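Local coordinates for DNA polymerase II large subunit (Pyrococcus horikoshii, PDB 7OEC), which harbours, as the part crystallised, an intein that probably excises itself by protein splicing and joins the flanking polymerase segments, at residues Arg81-Leu86 against Val135-Phe140; Thr93-Val98 against Arg110-Arg115; Pro97-Glu102 against Asn164-Gln169. The protein carries 2 engineered substitutions. All blocks are in the same frame, centred on the assembly; numbering follows the deposited sequence. Where two conformers were deposited one is given.

From the N terminus, the chain first enters contact 1 with Arg81-Leu86, whose partner strand Val135-Phe140 closes a loop of 48 residues. Contact 2 is nested inside that loop: Thr93-Val98 turns into the strand of residues 97-102, and the chain returns at Arg110-Arg115 after one hairpin. Contact 3 starts on the same strand, shares Pro97 and Val98 with contact 2, and ends on the C-terminal residues Asn164-Gln169, so it crosses contact 1. Phe82 of contact 1 reaches Ala111 and Val114 of contact 2, while His96 meets the end of the chain at Gln169. Together they tie the four-stranded sheet to the hairpin and to the C-terminal strand.

Contact 1. Residues Arg81-Leu86 against Val135-Phe140; sequences RFELEL and VKKIEF
Ile138 and Phe82 lie side by side on adjacent antiparallel strands, pointing the same way. The rim of the Phe82 ring seats in the fork of the isoleucine: Ile138 CG1 is 3.9 Å from Phe82 CD1, Ile138 CD1 is 4.0 Å from Phe82 CE1, and the other branch, CG2, also reaches CE1. Val135 brings its CG1 methyl up to the edge of the same ring, while its second methyl, CG2, sits against Leu84 CD2 at 3.9 Å. Ala111 and Val114 press on Phe82, and Ile120 lies against both Leu84 and Val135. Midway the pairing is offset by a classic beta bulge in the four-stranded sheet of the intein domain: Lys136 and Lys137 both face Glu83, whose carbonyl oxygen accepts from Lys136 N (2.8 Å) and Lys137 N (3.1 Å). On the other face, Glu83 lies alongside Lys137, its OE1 resting 3.6 Å from Lys137 CD. Its chain is extended beyond CG, and OE2 takes the Arg81 NE hydrogen in the guanidinium plane at 3.3 Å, on the anti side of the carboxylate. Lys136 NZ makes a long salt bridge to Glu83 OE1 at 4.0 Å. An alanine in place of Glu83 would probably leave Arg81 NE and the Lys136 ammonium without this shared mate and open a gap beside the aliphatic part of Lys137. Arg81 reaches onward through NH1 to Glu91 on the neighbouring strand.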
loop_
_atom_site.group_PDB
_atom_site.type_symbol
_atom_site.label_atom_id
_atom_site.label_comp_id
_atom_site.label_asym_id
_atom_site.label_seq_id
_atom_site.Cartn_x
_atom_site.Cartn_y
_atom_site.Cartn_z
ATOM N N ARG A 81 -11.515 -5.936 -1.476
ATOM C CA ARG A 81 -11.705 -4.502 -1.548
ATOM C C ARG A 81 -12.364 -4.025 -0.266
ATOM O O ARG A 81 -13.381 -4.575 0.175
ATOM C CB ARG A 81 -12.583 -4.150 -2.745
ATOM C CG ARG A 81 -12.860 -2.657 -2.905
ATOM C CD ARG A 81 -13.741 -2.466 -4.109
ATOM N NE ARG A 81 -14.276 -1.123 -4.196
ATOM C CZ ARG A 81 -13.626 -0.083 -4.694
ATOM N NH1 ARG A 81 -12.371 -0.215 -5.154
ATOM N NH2 ARG A 81 -14.280 1.080 -4.761
ATOM N N PHE A 82 -11.773 -3.011 0.327
ATOM C CA PHE A 82 -12.282 -2.346 1.508
ATOM C C PHE A 82 -12.821 -0.991 1.104
ATOM O O PHE A 82 -12.094 -0.180 0.516
ATOM C CB PHE A 82 -11.136 -2.158 2.490
ATOM C CG PHE A 82 -10.512 -3.441 2.900
ATOM C CD1 PHE A 82 -11.144 -4.257 3.818
ATOM C CD2 PHE A 82 -9.330 -3.847 2.334
ATOM C CE1 PHE A 82 -10.625 -5.452 4.170
ATOM C CE2 PHE A 82 -8.731 -5.042 2.732
ATOM C CZ PHE A 82 -9.385 -5.857 3.657
ATOM N N GLU A 83 -14.082 -0.752 1.418
ATOM C CA GLU A 83 -14.718 0.532 1.217
ATOM C C GLU A 83 -14.836 1.143 2.585
ATOM O O GLU A 83 -15.385 0.512 3.500
ATOM C CB GLU A 83 -16.105 0.356 0.590
ATOM C CG GLU A 83 -15.926 -0.431 -0.726
ATOM C CD GLU A 83 -17.204 -0.702 -1.483
ATOM O OE1 GLU A 83 -18.272 -0.309 -0.959
ATOM O OE2 GLU A 83 -17.131 -1.285 -2.607
ATOM N N LEU A 84 -14.392 2.377 2.691
ATOM C CA LEU A 84 -14.289 3.080 3.945
ATOM C C LEU A 84 -15.340 4.174 4.088
ATOM O O LEU A 84 -15.881 4.730 3.117
ATOM C CB LEU A 84 -12.892 3.693 4.051
ATOM C CG LEU A 84 -11.730 2.693 3.759
ATOM C CD1 LEU A 84 -10.380 3.337 4.033
ATOM C CD2 LEU A 84 -11.856 1.449 4.601
ATOM N N GLU A 85 -15.591 4.490 5.353
ATOM C CA GLU A 85 -16.349 5.670 5.694
ATOM C C GLU A 85 -15.690 6.846 4.985
ATOM O O GLU A 85 -14.460 6.974 4.931
ATOM C CB GLU A 85 -16.306 5.821 7.221
ATOM C CG GLU A 85 -17.021 6.948 7.802
ATOM C CD GLU A 85 -16.767 7.103 9.316
ATOM O OE1 GLU A 85 -15.886 6.400 9.943
ATOM O OE2 GLU A 85 -17.494 7.934 9.899
ATOM N N LEU A 86 -16.520 7.691 4.404
ATOM C CA LEU A 86 -16.164 8.876 3.622
ATOM C C LEU A 86 -15.805 8.554 2.174
ATOM O O LEU A 86 -15.566 9.488 1.393
ATOM C CB LEU A 86 -15.120 9.812 4.247
ATOM C CG LEU A 86 -15.399 10.156 5.715
ATOM C CD1 LEU A 86 -14.338 11.096 6.149
ATOM C CD2 LEU A 86 -16.727 10.775 5.930
ATOM N N VAL A 135 -14.114 0.793 8.310
ATOM C CA VAL A 135 -14.440 -0.073 7.181
ATOM C C VAL A 135 -15.951 -0.229 7.134
ATOM O O VAL A 135 -16.570 -0.691 8.101
ATOM C CB VAL A 135 -13.758 -1.443 7.300
ATOM C CG1 VAL A 135 -14.156 -2.354 6.153
ATOM C CG2 VAL A 135 -12.237 -1.301 7.313
ATOM N N LYS A 136 -16.540 0.113 5.989
ATOM C CA LYS A 136 -17.987 0.088 5.816
ATOM C C LYS A 136 -18.445 -1.141 5.046
ATOM O O LYS A 136 -19.492 -1.728 5.363
ATOM C CB LYS A 136 -18.462 1.380 5.120
ATOM C CG LYS A 136 -19.993 1.470 4.939
ATOM C CD LYS A 136 -20.445 2.798 4.297
ATOM C CE LYS A 136 -19.851 2.976 2.876
ATOM N NZ LYS A 136 -20.071 1.807 1.908
ATOM N N LYS A 137 -17.623 -1.598 4.106
ATOM C CA LYS A 137 -18.008 -2.742 3.296
ATOM C C LYS A 137 -16.764 -3.462 2.827
ATOM O O LYS A 137 -15.759 -2.831 2.526
ATOM C CB LYS A 137 -18.814 -2.328 2.064
ATOM C CG LYS A 137 -19.434 -3.520 1.373
ATOM C CD LYS A 137 -20.269 -3.086 0.166
ATOM C CE LYS A 137 -20.962 -4.284 -0.520
ATOM N NZ LYS A 137 -22.266 -4.690 0.146
ATOM N N ILE A 138 -16.841 -4.778 2.748
ATOM C CA ILE A 138 -15.743 -5.609 2.290
ATOM C C ILE A 138 -16.268 -6.497 1.177
ATOM O O ILE A 138 -17.337 -7.107 1.309
ATOM C CB ILE A 138 -15.179 -6.458 3.432
ATOM C CG1 ILE A 138 -14.773 -5.524 4.558
ATOM C CG2 ILE A 138 -13.977 -7.288 2.936
ATOM C CD1 ILE A 138 -14.201 -6.266 5.734
ATOM N N GLU A 139 -15.533 -6.533 0.064
ATOM C CA GLU A 139 -15.902 -7.325 -1.096
ATOM C C GLU A 139 -14.772 -8.239 -1.525
ATOM O O GLU A 139 -13.614 -7.831 -1.527
ATOM C CB GLU A 139 -16.149 -6.450 -2.338
ATOM C CG GLU A 139 -17.188 -5.376 -2.152
ATOM C CD GLU A 139 -17.571 -4.752 -3.443
ATOM O OE1 GLU A 139 -16.685 -4.410 -4.239
ATOM O OE2 GLU A 139 -18.770 -4.631 -3.673
ATOM N N PHE A 140 -15.105 -9.430 -1.950
ATOM C CA PHE A 140 -14.138 -10.337 -2.553
ATOM C C PHE A 140 -14.256 -10.152 -4.052
ATOM O O PHE A 140 -15.370 -10.118 -4.599
ATOM C CB PHE A 140 -14.447 -11.790 -2.227
ATOM C CG PHE A 140 -13.888 -12.254 -0.939
ATOM C CD1 PHE A 140 -14.703 -12.368 0.180
ATOM C CD2 PHE A 140 -12.568 -12.615 -0.833
ATOM C CE1 PHE A 140 -14.190 -12.801 1.390
ATOM C CE2 PHE A 140 -12.067 -13.062 0.372
ATOM C CZ PHE A 140 -12.885 -13.147 1.478
#

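Contact 2. Residues Thr93-Val98 against Arg110-Arg115; sequences TVDHPV and RAFEVR
Ala111 pushes its methyl group into a tight cluster of backbone oxygens: Ala111 CB lies 3.4 Å from Val94 O and 3.5 Å from His96 O, with Thr93 O close by. The same carbonyls take two bent, weak hydrogen bonds, from Phe112 N to Val94 O and from Ala111 N to His96 O (2.8 Å, 123° at the hydrogen), which lay the 3-10 segment 111-113 against the type I turn Thr93-His96. Next to the methyl, Val98 spreads its branches, CG2 to Ala111 CB at 3.9 Å and CG1 to Val114 CG2, the two valines crossing at about a right angle. The outer side is more polar and nearer solvent, with Arg110 exposed and Asp95 and Phe112 partly so. A chi1 of 72° sets Phe112 CG beside Val94 O, and the ring edge meets Asp95 OD1, 3.2 Å from Phe112 CE2, with the carboxylate turned 71° from the ring plane. Phe112 CZ sits over the centre of the Arg110 guanidinium, 3.5 Å above its plane. Arg110 NH2 is in turn held by a salt bridge to Glu113 OE2 (2.8 Å), while the Arg110 backbone N bonds to Glu113 OE1. The buried side packs on strand 79-84, where Ile80 touches Ala111 and Phe82 touches Val114, and on strand 89-93, where Phe90 touches Val98.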
loop_
_atom_site.group_PDB
_atom_site.type_symbol
_atom_site.label_atom_id
_atom_site.label_comp_id
_atom_site.label_asym_id
_atom_site.label_seq_id
_atom_site.Cartn_x
_atom_site.Cartn_y
_atom_site.Cartn_z
ATOM N N THR A 93 -4.312 -8.306 -2.119
ATOM C CA THR A 93 -4.532 -9.742 -2.187
ATOM C C THR A 93 -5.048 -10.298 -0.846
ATOM O O THR A 93 -4.952 -9.663 0.212
ATOM C CB THR A 93 -3.272 -10.465 -2.631
ATOM O OG1 THR A 93 -2.239 -10.127 -1.731
ATOM C CG2 THR A 93 -2.840 -10.103 -4.030
ATOM N N VAL A 94 -5.615 -11.513 -0.907
ATOM C CA VAL A 94 -6.439 -12.007 0.206
ATOM C C VAL A 94 -5.659 -12.101 1.507
ATOM O O VAL A 94 -6.259 -11.972 2.575
ATOM C CB VAL A 94 -7.094 -13.357 -0.131
ATOM C CG1 VAL A 94 -7.946 -13.164 -1.243
ATOM C CG2 VAL A 94 -6.075 -14.420 -0.402
ATOM N N ASP A 95 -4.363 -12.458 1.463
ATOM C CA ASP A 95 -3.556 -12.655 2.675
ATOM C C ASP A 95 -2.649 -11.474 2.980
ATOM O O ASP A 95 -1.781 -11.576 3.853
ATOM C CB ASP A 95 -2.685 -13.911 2.563
ATOM C CG ASP A 95 -3.511 -15.186 2.556
ATOM O OD1 ASP A 95 -4.595 -15.191 3.167
ATOM O OD2 ASP A 95 -3.121 -16.169 1.907
ATOM N N HIS A 96 -2.819 -10.376 2.270
ATOM C CA HIS A 96 -1.943 -9.240 2.429
ATOM C C HIS A 96 -2.116 -8.672 3.832
ATOM O O HIS A 96 -3.248 -8.486 4.279
ATOM C CB HIS A 96 -2.382 -8.144 1.453
ATOM C CG HIS A 96 -1.345 -7.090 1.199
ATOM N ND1 HIS A 96 -1.025 -6.095 2.104
ATOM C CD2 HIS A 96 -0.553 -6.880 0.122
ATOM C CE1 HIS A 96 -0.086 -5.318 1.588
ATOM N NE2 HIS A 96 0.220 -5.777 0.389
ATOM N N PRO A 97 -1.042 -8.307 4.508
ATOM C CA PRO A 97 -1.208 -7.601 5.784
ATOM C C PRO A 97 -1.892 -6.253 5.604
ATOM O O PRO A 97 -1.580 -5.487 4.689
ATOM C CB PRO A 97 0.218 -7.408 6.287
ATOM C CG PRO A 97 1.067 -7.723 5.144
ATOM C CD PRO A 97 0.367 -8.567 4.185
ATOM N N VAL A 98 -2.794 -5.948 6.528
ATOM C CA VAL A 98 -3.535 -4.696 6.572
ATOM C C VAL A 98 -3.418 -4.189 7.998
ATOM O O VAL A 98 -3.542 -4.966 8.953
ATOM C CB VAL A 98 -5.015 -4.945 6.195
ATOM C CG1 VAL A 98 -5.884 -3.665 6.381
ATOM C CG2 VAL A 98 -5.118 -5.377 4.722
ATOM N N ARG A 110 -4.229 -10.207 8.477
ATOM C CA ARG A 110 -4.374 -10.560 7.069
ATOM C C ARG A 110 -5.666 -9.957 6.543
ATOM O O ARG A 110 -6.644 -9.824 7.277
ATOM C CB ARG A 110 -4.376 -12.076 6.880
ATOM C CG ARG A 110 -3.017 -12.687 7.197
ATOM C CD ARG A 110 -3.046 -14.201 7.266
ATOM N NE ARG A 110 -3.789 -14.667 8.433
ATOM C CZ ARG A 110 -3.915 -15.946 8.797
ATOM N NH1 ARG A 110 -3.338 -16.919 8.082
ATOM N NH2 ARG A 110 -4.620 -16.254 9.887
ATOM N N ALA A 111 -5.674 -9.610 5.257
ATOM C CA ALA A 111 -6.812 -8.887 4.709
ATOM C C ALA A 111 -8.116 -9.631 4.953
ATOM O O ALA A 111 -9.128 -9.003 5.265
ATOM C CB ALA A 111 -6.599 -8.650 3.224
ATOM N N PHE A 112 -8.115 -10.966 4.842
ATOM C CA PHE A 112 -9.369 -11.713 4.991
ATOM C C PHE A 112 -9.892 -11.732 6.425
ATOM O O PHE A 112 -11.047 -12.125 6.644
ATOM C CB PHE A 112 -9.264 -13.157 4.457
ATOM C CG PHE A 112 -8.432 -14.081 5.314
ATOM C CD1 PHE A 112 -8.986 -14.774 6.386
ATOM C CD2 PHE A 112 -7.095 -14.252 5.048
ATOM C CE1 PHE A 112 -8.201 -15.608 7.177
ATOM C CE2 PHE A 112 -6.306 -15.057 5.838
ATOM C CZ PHE A 112 -6.858 -15.741 6.908
ATOM N N GLU A 113 -9.086 -11.300 7.388
ATOM C CA GLU A 113 -9.504 -11.218 8.776
ATOM C C GLU A 113 -10.033 -9.843 9.171
ATOM O O GLU A 113 -10.551 -9.694 10.292
ATOM C CB GLU A 113 -8.309 -11.492 9.689
ATOM C CG GLU A 113 -7.676 -12.846 9.582
ATOM C CD GLU A 113 -6.276 -12.950 10.357
ATOM O OE1 GLU A 113 -5.420 -11.978 10.480
ATOM O OE2 GLU A 113 -6.031 -14.069 10.852
ATOM N N VAL A 114 -9.880 -8.834 8.306
ATOM C CA VAL A 114 -10.426 -7.516 8.597
ATOM C C VAL A 114 -11.942 -7.622 8.604
ATOM O O VAL A 114 -12.531 -8.393 7.830
ATOM C CB VAL A 114 -9.920 -6.509 7.546
ATOM C CG1 VAL A 114 -10.536 -5.110 7.756
ATOM C CG2 VAL A 114 -8.394 -6.370 7.616
ATOM N N ARG A 115 -12.586 -6.832 9.473
ATOM C CA ARG A 115 -14.032 -6.845 9.627
ATOM C C ARG A 115 -14.610 -5.455 9.437
ATOM O O ARG A 115 -13.963 -4.445 9.736
ATOM C CB ARG A 115 -14.433 -7.335 11.018
ATOM C CG ARG A 115 -14.008 -8.827 11.290
ATOM C CD ARG A 115 -14.810 -9.769 10.371
ATOM N NE ARG A 115 -14.416 -11.182 10.421
ATOM C CZ ARG A 115 -13.655 -11.819 9.518
ATOM N NH1 ARG A 115 -13.153 -11.199 8.441
ATOM N NH2 ARG A 115 -13.400 -13.119 9.690
#

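Contact 3. Residues Pro97-Glu102 against Asn164-Gln169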
loop_
_atom_site.group_PDB
_atom_site.type_symbol
_atom_site.label_atom_id
_atom_site.label_comp_id
_atom_site.label_asym_id
_atom_site.label_seq_id
_atom_site.Cartn_x
_atom_site.Cartn_y
_atom_site.Cartn_z
ATOM N N PRO A 97 -1.042 -8.307 4.508
ATOM C CA PRO A 97 -1.208 -7.601 5.784
ATOM C C PRO A 97 -1.892 -6.253 5.604
ATOM O O PRO A 97 -1.580 -5.487 4.689
ATOM C CB PRO A 97 0.218 -7.408 6.287
ATOM C CG PRO A 97 1.067 -7.723 5.144
ATOM C CD PRO A 97 0.367 -8.567 4.185
ATOM N N VAL A 98 -2.794 -5.948 6.528
ATOM C CA VAL A 98 -3.535 -4.696 6.572
ATOM C C VAL A 98 -3.418 -4.189 7.998
ATOM O O VAL A 98 -3.542 -4.966 8.953
ATOM C CB VAL A 98 -5.015 -4.945 6.195
ATOM C CG1 VAL A 98 -5.884 -3.665 6.381
ATOM C CG2 VAL A 98 -5.118 -5.377 4.722
ATOM N N LEU A 99 -3.212 -2.885 8.145
ATOM C CA LEU A 99 -3.125 -2.261 9.459
ATOM C C LEU A 99 -4.460 -1.651 9.845
ATOM O O LEU A 99 -5.014 -0.837 9.106
ATOM C CB LEU A 99 -2.083 -1.158 9.457
ATOM C CG LEU A 99 -0.697 -1.662 9.118
ATOM C CD1 LEU A 99 0.260 -0.528 9.184
ATOM C CD2 LEU A 99 -0.233 -2.770 10.047
ATOM N N VAL A 100 -4.977 -2.058 10.992
ATOM C CA VAL A 100 -6.188 -1.487 11.561
ATOM C C VAL A 100 -5.826 -0.898 12.912
ATOM O O VAL A 100 -4.884 -1.334 13.562
ATOM C CB VAL A 100 -7.333 -2.510 11.670
ATOM C CG1 VAL A 100 -7.757 -3.023 10.313
ATOM C CG2 VAL A 100 -6.942 -3.655 12.470
ATOM N N TYR A 101 -6.554 0.107 13.336
ATOM C CA TYR A 101 -6.172 0.830 14.537
ATOM C C TYR A 101 -7.123 0.486 15.662
ATOM O O TYR A 101 -8.325 0.705 15.560
ATOM C CB TYR A 101 -6.219 2.314 14.289
ATOM C CG TYR A 101 -5.440 3.097 15.307
ATOM C CD1 TYR A 101 -6.096 3.824 16.286
ATOM C CD2 TYR A 101 -4.042 3.128 15.280
ATOM C CE1 TYR A 101 -5.384 4.593 17.225
ATOM C CE2 TYR A 101 -3.322 3.861 16.222
ATOM C CZ TYR A 101 -4.001 4.595 17.183
ATOM O OH TYR A 101 -3.271 5.333 18.090
ATOM N N GLU A 102 -6.596 -0.098 16.716
ATOM C CA GLU A 102 -7.437 -0.652 17.765
ATOM C C GLU A 102 -6.790 -0.302 19.087
ATOM O O GLU A 102 -5.610 -0.605 19.302
ATOM C CB GLU A 102 -7.598 -2.179 17.621
ATOM C CG GLU A 102 -8.294 -2.581 16.328
ATOM C CD GLU A 102 -8.711 -4.053 16.235
ATOM O OE1 GLU A 102 -9.714 -4.309 15.483
ATOM O OE2 GLU A 102 -8.050 -4.922 16.890
ATOM N N ASN A 164 -4.851 8.498 0.752
ATOM C CA ASN A 164 -4.063 8.798 1.949
ATOM C C ASN A 164 -4.214 7.732 3.050
ATOM O O ASN A 164 -4.088 8.027 4.241
ATOM C CB ASN A 164 -4.367 10.210 2.477
ATOM C CG ASN A 164 -4.032 11.316 1.497
ATOM O OD1 ASN A 164 -3.747 11.118 0.335
ATOM N ND2 ASN A 164 -4.066 12.496 1.995
ATOM N N ILE A 165 -4.353 6.466 2.640
ATOM C CA ILE A 165 -4.616 5.349 3.543
ATOM C C ILE A 165 -3.310 4.734 4.017
ATOM O O ILE A 165 -2.488 4.319 3.204
ATOM C CB ILE A 165 -5.485 4.299 2.835
ATOM C CG1 ILE A 165 -6.879 4.858 2.573
ATOM C CG2 ILE A 165 -5.544 3.038 3.660
ATOM C CD1 ILE A 165 -7.588 4.166 1.423
ATOM N N VAL A 166 -3.131 4.613 5.327
ATOM C CA VAL A 166 -1.932 3.971 5.862
ATOM C C VAL A 166 -2.129 2.463 5.825
ATOM O O VAL A 166 -3.117 1.946 6.362
ATOM C CB VAL A 166 -1.662 4.428 7.302
ATOM C CG1 VAL A 166 -0.442 3.670 7.912
ATOM C CG2 VAL A 166 -1.409 5.904 7.339
ATOM N N THR A 167 -1.182 1.744 5.230
ATOM C CA THR A 167 -1.277 0.291 5.243
ATOM C C THR A 167 0.120 -0.314 5.222
ATOM O O THR A 167 1.132 0.385 5.210
ATOM C CB THR A 167 -2.218 -0.246 4.153
ATOM O OG1 THR A 167 -2.565 -1.622 4.442
ATOM C CG2 THR A 167 -1.558 -0.199 2.866
ATOM N N HIS A 168 0.161 -1.629 5.280
ATOM C CA HIS A 168 1.409 -2.356 5.227
ATOM C C HIS A 168 1.816 -2.511 3.775
ATOM O O HIS A 168 0.954 -2.685 2.905
ATOM C CB HIS A 168 1.226 -3.731 5.865
ATOM C CG HIS A 168 2.525 -4.389 6.240
ATOM N ND1 HIS A 168 3.322 -5.035 5.321
ATOM C CD2 HIS A 168 3.178 -4.487 7.429
ATOM C CE1 HIS A 168 4.399 -5.510 5.925
ATOM N NE2 HIS A 168 4.325 -5.215 7.209
ATOM N N GLN A 169 3.125 -2.456 3.510
ATOM C CA GLN A 169 3.584 -2.743 2.151
ATOM C C GLN A 169 3.156 -4.199 1.816
ATOM O O GLN A 169 2.896 -5.110 2.675
ATOM C CB GLN A 169 5.082 -2.566 1.989
ATOM C CG GLN A 169 5.833 -3.774 2.533
ATOM C CD GLN A 169 7.305 -3.630 2.437
ATOM O OE1 GLN A 169 7.840 -2.534 2.445
ATOM N NE2 GLN A 169 7.981 -4.738 2.372
ATOM O OXT GLN A 169 3.071 -4.458 0.619
HETATM O O HOH W 1 -4.512 2.040 8.860
HETATM O O HOH W 2 -4.334 -0.612 6.429
#
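Leu99 O and Val166 O, 4.3 Å apart, are each gripped by the same two waters, which donate to both. One of these waters also accepts from Thr167 OG1 at 2.8 Å, so three polar groups from the two strands converge on a single solvent molecule, and water takes the place of direct backbone pairing. Beside this bridge the side chains pack: Leu99 CG lies 3.9 Å from the backbone at His168 N, and Leu99 CD1 comes to 4.4 Å from Val166 CG1. Pro97 CB lies over one face of the His168 imidazole in a CH-pi contact, 4.2 Å from the ring centroid and 27° off the normal, while Pro97 CG is 3.5 Å from His168 ND1. With CG anti to the backbone N (chi1 -162°), the imidazole is carried to the proline, and an almost straight bond from His168 ND1 to Gln169 O (2.7 Å, 172°), in the ring plane and on a carbonyl lone pair, fixes its rotation. Gln169 closes the chain: its OXT makes a weak bond with His96 NE2, and its amide is held by Ala153 and Asn152. A penultimate histidine, with His96 of a Thr-x-x-His turn beside the backbone of the last two residues, is consistent with the C-terminal splice junction of the Hint fold of inteins, where the terminal residue is usually asparagine rather than glutamine.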